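Local coordinates for protein Tetur07g02040 (Tetranychus urticae, PDB 6BDJ) that probably uses ferric iron and molecular oxygen to open catechol-type aromatic rings between adjacent hydroxyls, as an intradiol ring-cleavage dioxygenase, at residues A[37-42]-A[228-233]; A[83-88]-A[131-136]. One frame throughout, in Å; residues are numbered along the deposited sequence.

How the interactions relate
Interaction 2 lies in the hydrophobic core, where strands 84-88 and 130-136 face each other across the beta sandwich; interaction 1 lies nearer the surface, where two loops from distant parts of the chain meet. The chemistry differs accordingly: aliphatic groups against one aromatic ring and valine against valine inside, a carboxylate with a hydroxyl, an imidazole and a water at the partly buried margin. Interaction 1 joins two loops and interaction 2 two strands, so they hold no element in common. Their centres are about 17 Å apart, yet they touch where Glu42 O packs at 3.5 Å from Trp88 CZ2. Trp88 in turn stacks on His149, an iron ligand. In sequence, both strands of interaction 2 fall between the two segments that interaction 1 brings together.

Interaction 1. Residues A[37-42]-A[228-233]; sequences SPEVGE and PLHRSN
Glu39 reaches across to Ser232 and His230 with its carboxylate. With CG anti to the carbonyl carbon (chi1 -70°) and the chain extended beyond it, the acid group ends facing both, OE1 toward the hydroxyl and OE2 toward the imidazole. Ser232 OG donates a hydrogen bond to Glu39 OE1 at 2.7 Å, meeting it on the syn side, 21° out of the carboxylate plane. His230 comes from the opposite direction and presents the edge of its ring, nearly perpendicular to the carboxylate, with NE2 3.3 Å from Glu39 OE2.

A water ties the other half of the group together. It donates to Glu39 OE2 at 2.6 Å, lies in the plane of the imidazole, hydrogen-bonded to His230 NE2 at 2.9 Å, and accepts from Asn233 N at 3.1 Å. On the other oxygen, Glu39 OE1 has a second bond from the backbone Ile161 N, while Ser232 OG is also bonded to Leu234 N. Strand 157-166 runs beside both loops, with backbone bonds from Val40 to Ile161 and from Ser232 to Val158.

The contact thus joins the loop before strand 64-73 to the one after strand 218-226. With both carboxylate oxygens engaged by donors, Glu39 is probably ionised, and its charge would be expected to raise the proton affinity of the neighbouring imidazole.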
ATOM      1  N   SER A  37      12.754  -8.024  -0.106  1.00 67.43           N
ATOM      2  CA  SER A  37      11.430  -7.839   0.472  1.00 64.71           C
ATOM      3  C   SER A  37      10.463  -8.878  -0.079  1.00 61.69           C
ATOM      4  O   SER A  37      10.613  -9.344  -1.204  1.00 63.67           O
ATOM      5  CB  SER A  37      10.922  -6.436   0.237  1.00 64.32           C
ATOM      6  OG  SER A  37      11.638  -5.541   1.069  1.00 68.69           O
ATOM      7  N   PRO A  38       9.496  -9.290   0.737  1.00 60.06           N
ATOM      8  CA  PRO A  38       8.539 -10.243   0.232  1.00 58.81           C
ATOM      9  C   PRO A  38       7.536  -9.566  -0.707  1.00 55.53           C
ATOM     10  O   PRO A  38       7.283  -8.370  -0.592  1.00 49.40           O
ATOM     11  CB  PRO A  38       7.820 -10.681   1.497  1.00 60.79           C
ATOM     12  CG  PRO A  38       7.797  -9.431   2.325  1.00 60.92           C
ATOM     13  CD  PRO A  38       9.166  -8.845   2.108  1.00 60.79           C
ATOM     14  N   GLU A  39       7.004 -10.362  -1.624  1.00 54.88           N
ATOM     15  CA  GLU A  39       5.909  -9.980  -2.466  1.00 53.21           C
ATOM     16  C   GLU A  39       4.609 -10.526  -1.908  1.00 51.91           C
ATOM     17  O   GLU A  39       4.581 -11.552  -1.198  1.00 49.83           O
ATOM     18  CB  GLU A  39       6.092 -10.563  -3.856  1.00 56.53           C
ATOM     19  CG  GLU A  39       7.223  -9.960  -4.665  1.00 58.16           C
ATOM     20  CD  GLU A  39       6.972 -10.106  -6.157  1.00 60.17           C
ATOM     21  OE1 GLU A  39       6.277  -9.233  -6.763  1.00 57.86           O
ATOM     22  OE2 GLU A  39       7.468 -11.105  -6.706  1.00 64.18           O
ATOM     23  N   VAL A  40       3.507  -9.874  -2.262  1.00 50.19           N
ATOM     24  CA  VAL A  40       2.177 -10.265  -1.768  1.00 50.05           C
ATOM     25  C   VAL A  40       1.232 -10.006  -2.926  1.00 50.14           C
ATOM     26  O   VAL A  40       1.427  -9.039  -3.686  1.00 52.15           O
ATOM     27  CB  VAL A  40       1.735  -9.386  -0.572  1.00 51.36           C
ATOM     28  CG1 VAL A  40       0.428  -9.907   0.004  1.00 51.54           C
ATOM     29  CG2 VAL A  40       2.782  -9.376   0.534  1.00 52.87           C
ATOM     30  N   GLY A  41       0.182 -10.816  -3.025  1.00 49.03           N
ATOM     31  CA  GLY A  41      -0.771 -10.719  -4.135  1.00 49.71           C
ATOM     32  C   GLY A  41      -1.359  -9.300  -4.275  1.00 49.96           C
ATOM     33  O   GLY A  41      -1.561  -8.591  -3.299  1.00 50.27           O
ATOM     34  N   GLU A  42      -1.604  -8.908  -5.511  1.00 51.03           N
ATOM     35  CA  GLU A  42      -2.114  -7.578  -5.843  1.00 49.70           C
ATOM     36  C   GLU A  42      -3.511  -7.323  -5.304  1.00 49.59           C
ATOM     37  O   GLU A  42      -3.889  -6.170  -5.027  1.00 48.02           O
ATOM     38  CB  GLU A  42      -2.170  -7.463  -7.356  1.00 50.58           C
ATOM     39  CG  GLU A  42      -2.494  -6.092  -7.882  1.00 49.61           C
ATOM     40  CD  GLU A  42      -2.242  -6.041  -9.369  1.00 52.18           C
ATOM     41  OE1 GLU A  42      -3.153  -6.440 -10.156  1.00 53.75           O
ATOM     42  OE2 GLU A  42      -1.115  -5.622  -9.739  1.00 53.41           O
ATOM     43  N   PRO A 228      14.954  -5.204  -9.694  1.00 79.68           N
ATOM     44  CA  PRO A 228      14.426  -4.529 -10.905  1.00 79.47           C
ATOM     45  C   PRO A 228      14.369  -5.385 -12.176  1.00 82.13           C
ATOM     46  O   PRO A 228      13.668  -5.001 -13.121  1.00 82.09           O
ATOM     47  CB  PRO A 228      15.370  -3.332 -11.106  1.00 82.61           C
ATOM     48  CG  PRO A 228      16.573  -3.629 -10.313  1.00 84.99           C
ATOM     49  CD  PRO A 228      16.169  -4.544  -9.194  1.00 82.32           C
ATOM     50  N   LEU A 229      15.091  -6.507 -12.201  1.00 83.73           N
ATOM     51  CA  LEU A 229      15.025  -7.446 -13.319  1.00 88.70           C
ATOM     52  C   LEU A 229      13.860  -8.417 -13.153  1.00 88.53           C
ATOM     53  O   LEU A 229      13.406  -9.006 -14.137  1.00 93.50           O
ATOM     54  CB  LEU A 229      16.332  -8.242 -13.459  1.00 89.99           C
ATOM     55  N   HIS A 230      13.392  -8.601 -11.918  1.00 85.71           N
ATOM     56  CA  HIS A 230      12.317  -9.554 -11.643  1.00 79.97           C
ATOM     57  C   HIS A 230      11.075  -9.093 -12.361  1.00 78.24           C
ATOM     58  O   HIS A 230      10.768  -7.919 -12.333  1.00 75.30           O
ATOM     59  CB  HIS A 230      12.036  -9.690 -10.148  1.00 78.19           C
ATOM     60  CG  HIS A 230      11.061 -10.795  -9.821  1.00 77.42           C
ATOM     61  ND1 HIS A 230      11.317 -12.117 -10.112  1.00 78.17           N
ATOM     62  CD2 HIS A 230       9.835 -10.766  -9.244  1.00 75.89           C
ATOM     63  CE1 HIS A 230      10.293 -12.857  -9.731  1.00 78.29           C
ATOM     64  NE2 HIS A 230       9.379 -12.062  -9.200  1.00 77.26           N
ATOM     65  N   ARG A 231      10.410 -10.005 -13.056  1.00 80.20           N
ATOM     66  CA  ARG A 231       9.046  -9.772 -13.508  1.00 79.31           C
ATOM     67  C   ARG A 231       8.137 -10.476 -12.518  1.00 72.78           C
ATOM     68  O   ARG A 231       8.167 -11.714 -12.416  1.00 72.13           O
ATOM     69  CB  ARG A 231       8.822 -10.336 -14.900  1.00 86.80           C
ATOM     70  CG  ARG A 231       9.518  -9.584 -16.027  1.00 92.93           C
ATOM     71  CD  ARG A 231       8.983 -10.004 -17.393  1.00 98.66           C
ATOM     72  NE  ARG A 231       8.859 -11.470 -17.511  1.00104.34           N
ATOM     73  CZ  ARG A 231       9.658 -12.294 -18.192  1.00110.11           C
ATOM     74  NH1 ARG A 231       9.401 -13.605 -18.166  1.00112.52           N
ATOM     75  NH2 ARG A 231      10.693 -11.843 -18.903  1.00114.77           N
ATOM     76  N   SER A 232       7.351  -9.695 -11.774  1.00 66.69           N
ATOM     77  CA  SER A 232       6.379 -10.244 -10.823  1.00 64.22           C
ATOM     78  C   SER A 232       5.305 -11.013 -11.598  1.00 64.85           C
ATOM     79  O   SER A 232       5.043 -10.713 -12.751  1.00 65.22           O
ATOM     80  CB  SER A 232       5.739  -9.118  -9.993  1.00 60.61           C
ATOM     81  OG  SER A 232       4.866  -9.639  -8.992  1.00 59.31           O
ATOM     82  N   ASN A 233       4.713 -12.020 -10.979  1.00 66.15           N
ATOM     83  CA  ASN A 233       3.549 -12.714 -11.553  1.00 71.18           C
ATOM     84  C   ASN A 233       2.349 -12.572 -10.608  1.00 70.79           C
ATOM     85  O   ASN A 233       1.388 -13.353 -10.674  1.00 71.84           O
ATOM     86  CB  ASN A 233       3.863 -14.202 -11.888  1.00 74.60           C
ATOM     87  CG  ASN A 233       4.144 -15.056 -10.656  1.00 76.06           C
ATOM     88  OD1 ASN A 233       4.331 -14.556  -9.541  1.00 77.85           O
ATOM     89  ND2 ASN A 233       4.189 -16.362 -10.862  1.00 78.13           N
TER
HETATM   90  O   HOH W   1       6.554 -12.658  -8.607  1.00 65.04           O

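Interaction 2. Residues A[83-88]-A[131-136]; sequences AKVYIW and VTFETL
Ile87 lies over one face of the Phe133 ring, and the carbonyl oxygen of Val85 comes in at the ring's edge. The methyl Ile87 CD1 makes a CH-pi contact, 3.7 Å from the centroid of the Phe133 ring and 23° off its normal; its displacement toward the rim puts it over the CG end, 3.5 Å from Phe133 CG. Behind it Ile87 CG1 lies over the middle of the ring, almost on its axis, while Ile87 CG2 reaches past the rim, 3.9 Å from Phe133 CE2. In the ring plane, Val85 O approaches Phe133 CZ at 3.5 Å, so the carbonyl meets the ring's C-H rim rather than its pi cloud.

Farther back along the strands Val85 packs against both the ring and Val131. Its CG1 touches Phe133 CE2 at 4.1 Å, whereas its CG2 meets Val131 CG2 at 4.0 Å in a purely aliphatic pair. With CG1 anti to the backbone N (chi1 -179°) and CG2 beside it, the first branch is turned to the ring and the second to Val131.

Strands 84-88 and 131-136 run in roughly the same direction with axes 9.2 Å apart, a spacing of facing layers in a beta sandwich. Strand 84-88 pairs with 120-124 and 148-154; strand 130-136 pairs with 64-73. Ile148 and Tyr150 also pack on Ile87, Leu69 on Val131, and Gln123 of strand 120-124 touches both Val131 and Phe133. From a loop, Ile56 bridges the layers by touching Ile87 and Thr135.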
ATOM      1  N   ALA A  83      12.190   4.546 -10.441  1.00 65.25           N
ATOM      2  CA  ALA A  83      11.148   3.517 -10.327  1.00 63.22           C
ATOM      3  C   ALA A  83       9.792   4.178 -10.012  1.00 61.49           C
ATOM      4  O   ALA A  83       9.718   5.057  -9.144  1.00 61.50           O
ATOM      5  CB  ALA A  83      11.498   2.517  -9.230  1.00 61.90           C
ATOM      6  N   LYS A  84       8.741   3.773 -10.726  1.00 59.50           N
ATOM      7  CA  LYS A  84       7.387   4.242 -10.450  1.00 58.57           C
ATOM      8  C   LYS A  84       6.810   3.406  -9.324  1.00 55.22           C
ATOM      9  O   LYS A  84       6.730   2.183  -9.445  1.00 51.92           O
ATOM     10  CB  LYS A  84       6.487   4.132 -11.686  1.00 61.99           C
ATOM     11  CG  LYS A  84       6.527   5.373 -12.570  1.00 66.79           C
ATOM     12  CD  LYS A  84       6.081   5.077 -13.999  1.00 68.67           C
ATOM     13  CE  LYS A  84       4.603   4.738 -14.067  1.00 65.26           C
ATOM     14  NZ  LYS A  84       4.080   4.915 -15.448  1.00 64.20           N
ATOM     15  N   VAL A  85       6.421   4.062  -8.230  1.00 51.05           N
ATOM     16  CA  VAL A  85       5.743   3.373  -7.120  1.00 47.65           C
ATOM     17  C   VAL A  85       4.286   3.776  -7.106  1.00 44.17           C
ATOM     18  O   VAL A  85       3.985   4.961  -6.994  1.00 42.45           O
ATOM     19  CB  VAL A  85       6.325   3.777  -5.774  1.00 48.01           C
ATOM     20  CG1 VAL A  85       5.623   3.026  -4.643  1.00 47.05           C
ATOM     21  CG2 VAL A  85       7.829   3.537  -5.759  1.00 51.22           C
ATOM     22  N   TYR A  86       3.411   2.785  -7.216  1.00 40.54           N
ATOM     23  CA  TYR A  86       2.003   2.971  -7.024  1.00 39.83           C
ATOM     24  C   TYR A  86       1.564   2.505  -5.653  1.00 40.81           C
ATOM     25  O   TYR A  86       1.954   1.438  -5.214  1.00 41.25           O
ATOM     26  CB  TYR A  86       1.223   2.127  -8.012  1.00 39.81           C
ATOM     27  CG  TYR A  86       1.455   2.388  -9.473  1.00 41.62           C
ATOM     28  CD1 TYR A  86       2.627   1.951 -10.092  1.00 45.17           C
ATOM     29  CD2 TYR A  86       0.495   3.035 -10.265  1.00 41.61           C
ATOM     30  CE1 TYR A  86       2.848   2.145 -11.441  1.00 46.93           C
ATOM     31  CE2 TYR A  86       0.715   3.244 -11.630  1.00 43.59           C
ATOM     32  CZ  TYR A  86       1.897   2.779 -12.207  1.00 46.64           C
ATOM     33  OH  TYR A  86       2.160   2.915 -13.552  1.00 50.42           O
ATOM     34  N   ILE A  87       0.716   3.266  -4.980  1.00 40.62           N
ATOM     35  CA  ILE A  87      -0.034   2.738  -3.846  1.00 41.52           C
ATOM     36  C   ILE A  87      -1.516   2.900  -4.056  1.00 40.89           C
ATOM     37  O   ILE A  87      -1.971   3.750  -4.821  1.00 42.53           O
ATOM     38  CB  ILE A  87       0.401   3.342  -2.502  1.00 43.41           C
ATOM     39  CG1 ILE A  87       0.163   4.855  -2.446  1.00 43.61           C
ATOM     40  CG2 ILE A  87       1.897   3.100  -2.295  1.00 45.43           C
ATOM     41  CD1 ILE A  87       0.357   5.390  -1.036  1.00 45.43           C
ATOM     42  N   TRP A  88      -2.262   2.021  -3.405  1.00 41.70           N
ATOM     43  CA  TRP A  88      -3.697   2.134  -3.328  1.00 41.13           C
ATOM     44  C   TRP A  88      -4.180   1.453  -2.079  1.00 43.58           C
ATOM     45  O   TRP A  88      -3.565   0.495  -1.568  1.00 40.62           O
ATOM     46  CB  TRP A  88      -4.416   1.602  -4.585  1.00 41.21           C
ATOM     47  CG  TRP A  88      -4.329   0.070  -4.834  1.00 42.04           C
ATOM     48  CD1 TRP A  88      -5.351  -0.860  -4.757  1.00 41.66           C
ATOM     49  CD2 TRP A  88      -3.185  -0.650  -5.279  1.00 40.48           C
ATOM     50  NE1 TRP A  88      -4.897  -2.104  -5.115  1.00 43.51           N
ATOM     51  CE2 TRP A  88      -3.570  -2.015  -5.424  1.00 42.65           C
ATOM     52  CE3 TRP A  88      -1.864  -0.292  -5.542  1.00 39.85           C
ATOM     53  CZ2 TRP A  88      -2.672  -3.010  -5.837  1.00 42.25           C
ATOM     54  CZ3 TRP A  88      -0.976  -1.286  -5.962  1.00 39.73           C
ATOM     55  CH2 TRP A  88      -1.387  -2.621  -6.104  1.00 40.40           C
ATOM     56  N   VAL A 131      10.328   7.720  -2.197  1.00 65.60           N
ATOM     57  CA  VAL A 131       9.049   8.428  -2.469  1.00 63.33           C
ATOM     58  C   VAL A 131       8.315   8.670  -1.154  1.00 63.43           C
ATOM     59  O   VAL A 131       8.503   7.927  -0.201  1.00 62.04           O
ATOM     60  CB  VAL A 131       8.094   7.658  -3.389  1.00 59.60           C
ATOM     61  CG1 VAL A 131       8.688   7.518  -4.777  1.00 61.29           C
ATOM     62  CG2 VAL A 131       7.747   6.287  -2.813  1.00 59.66           C
ATOM     63  N   THR A 132       7.477   9.699  -1.120  1.00 65.02           N
ATOM     64  CA  THR A 132       6.646   9.986   0.034  1.00 66.33           C
ATOM     65  C   THR A 132       5.245  10.279  -0.444  1.00 63.26           C
ATOM     66  O   THR A 132       5.042  11.035  -1.405  1.00 61.74           O
ATOM     67  CB  THR A 132       7.204  11.157   0.860  1.00 72.75           C
ATOM     68  OG1 THR A 132       8.497  10.788   1.356  1.00 77.79           O
ATOM     69  CG2 THR A 132       6.296  11.483   2.055  1.00 74.12           C
ATOM     70  N   PHE A 133       4.275   9.655   0.221  1.00 60.37           N
ATOM     71  CA  PHE A 133       2.877   9.895  -0.055  1.00 57.49           C
ATOM     72  C   PHE A 133       2.212  10.492   1.185  1.00 60.84           C
ATOM     73  O   PHE A 133       2.517  10.102   2.302  1.00 64.13           O
ATOM     74  CB  PHE A 133       2.179   8.587  -0.384  1.00 56.14           C
ATOM     75  CG  PHE A 133       2.604   7.968  -1.670  1.00 54.34           C
ATOM     76  CD1 PHE A 133       1.991   8.320  -2.842  1.00 52.27           C
ATOM     77  CD2 PHE A 133       3.566   6.972  -1.691  1.00 56.20           C
ATOM     78  CE1 PHE A 133       2.355   7.729  -4.033  1.00 52.81           C
ATOM     79  CE2 PHE A 133       3.946   6.372  -2.881  1.00 54.51           C
ATOM     80  CZ  PHE A 133       3.345   6.757  -4.054  1.00 53.54           C
ATOM     81  N   GLU A 134       1.282  11.412   0.967  1.00 58.01           N
ATOM     82  CA  GLU A 134       0.438  11.961   2.036  1.00 60.07           C
ATOM     83  C   GLU A 134      -0.894  11.275   1.894  1.00 57.22           C
ATOM     84  O   GLU A 134      -1.605  11.501   0.921  1.00 54.93           O
ATOM     85  CB  GLU A 134       0.278  13.474   1.898  1.00 59.40           C
ATOM     86  CG  GLU A 134       1.612  14.208   1.934  1.00 62.97           C
ATOM     87  CD  GLU A 134       1.471  15.722   1.917  1.00 65.80           C
ATOM     88  OE1 GLU A 134       0.430  16.243   1.475  1.00 67.32           O
ATOM     89  OE2 GLU A 134       2.399  16.392   2.402  1.00 71.75           O
ATOM     90  N   THR A 135      -1.197  10.398   2.841  1.00 56.80           N
ATOM     91  CA  THR A 135      -2.367   9.562   2.755  1.00 54.02           C
ATOM     92  C   THR A 135      -3.069   9.544   4.082  1.00 57.07           C
ATOM     93  O   THR A 135      -2.895  10.449   4.896  1.00 60.12           O
ATOM     94  CB  THR A 135      -2.011   8.159   2.227  1.00 52.47           C
ATOM     95  OG1 THR A 135      -3.203   7.405   2.022  1.00 49.21           O
ATOM     96  CG2 THR A 135      -1.060   7.406   3.132  1.00 54.45           C
ATOM     97  N   LEU A 136      -3.948   8.572   4.274  1.00 57.51           N
ATOM     98  CA  LEU A 136      -4.599   8.382   5.552  1.00 60.97           C
ATOM     99  C   LEU A 136      -4.273   6.987   6.037  1.00 60.99           C
ATOM    100  O   LEU A 136      -3.979   6.098   5.239  1.00 58.86           O
ATOM    101  CB  LEU A 136      -6.112   8.526   5.391  1.00 61.46           C
ATOM    102  CG  LEU A 136      -6.661   9.849   4.822  1.00 61.75           C
ATOM    103  CD1 LEU A 136      -8.167   9.715   4.650  1.00 61.48           C
ATOM    104  CD2 LEU A 136      -6.324  11.045   5.706  1.00 64.54           C
TER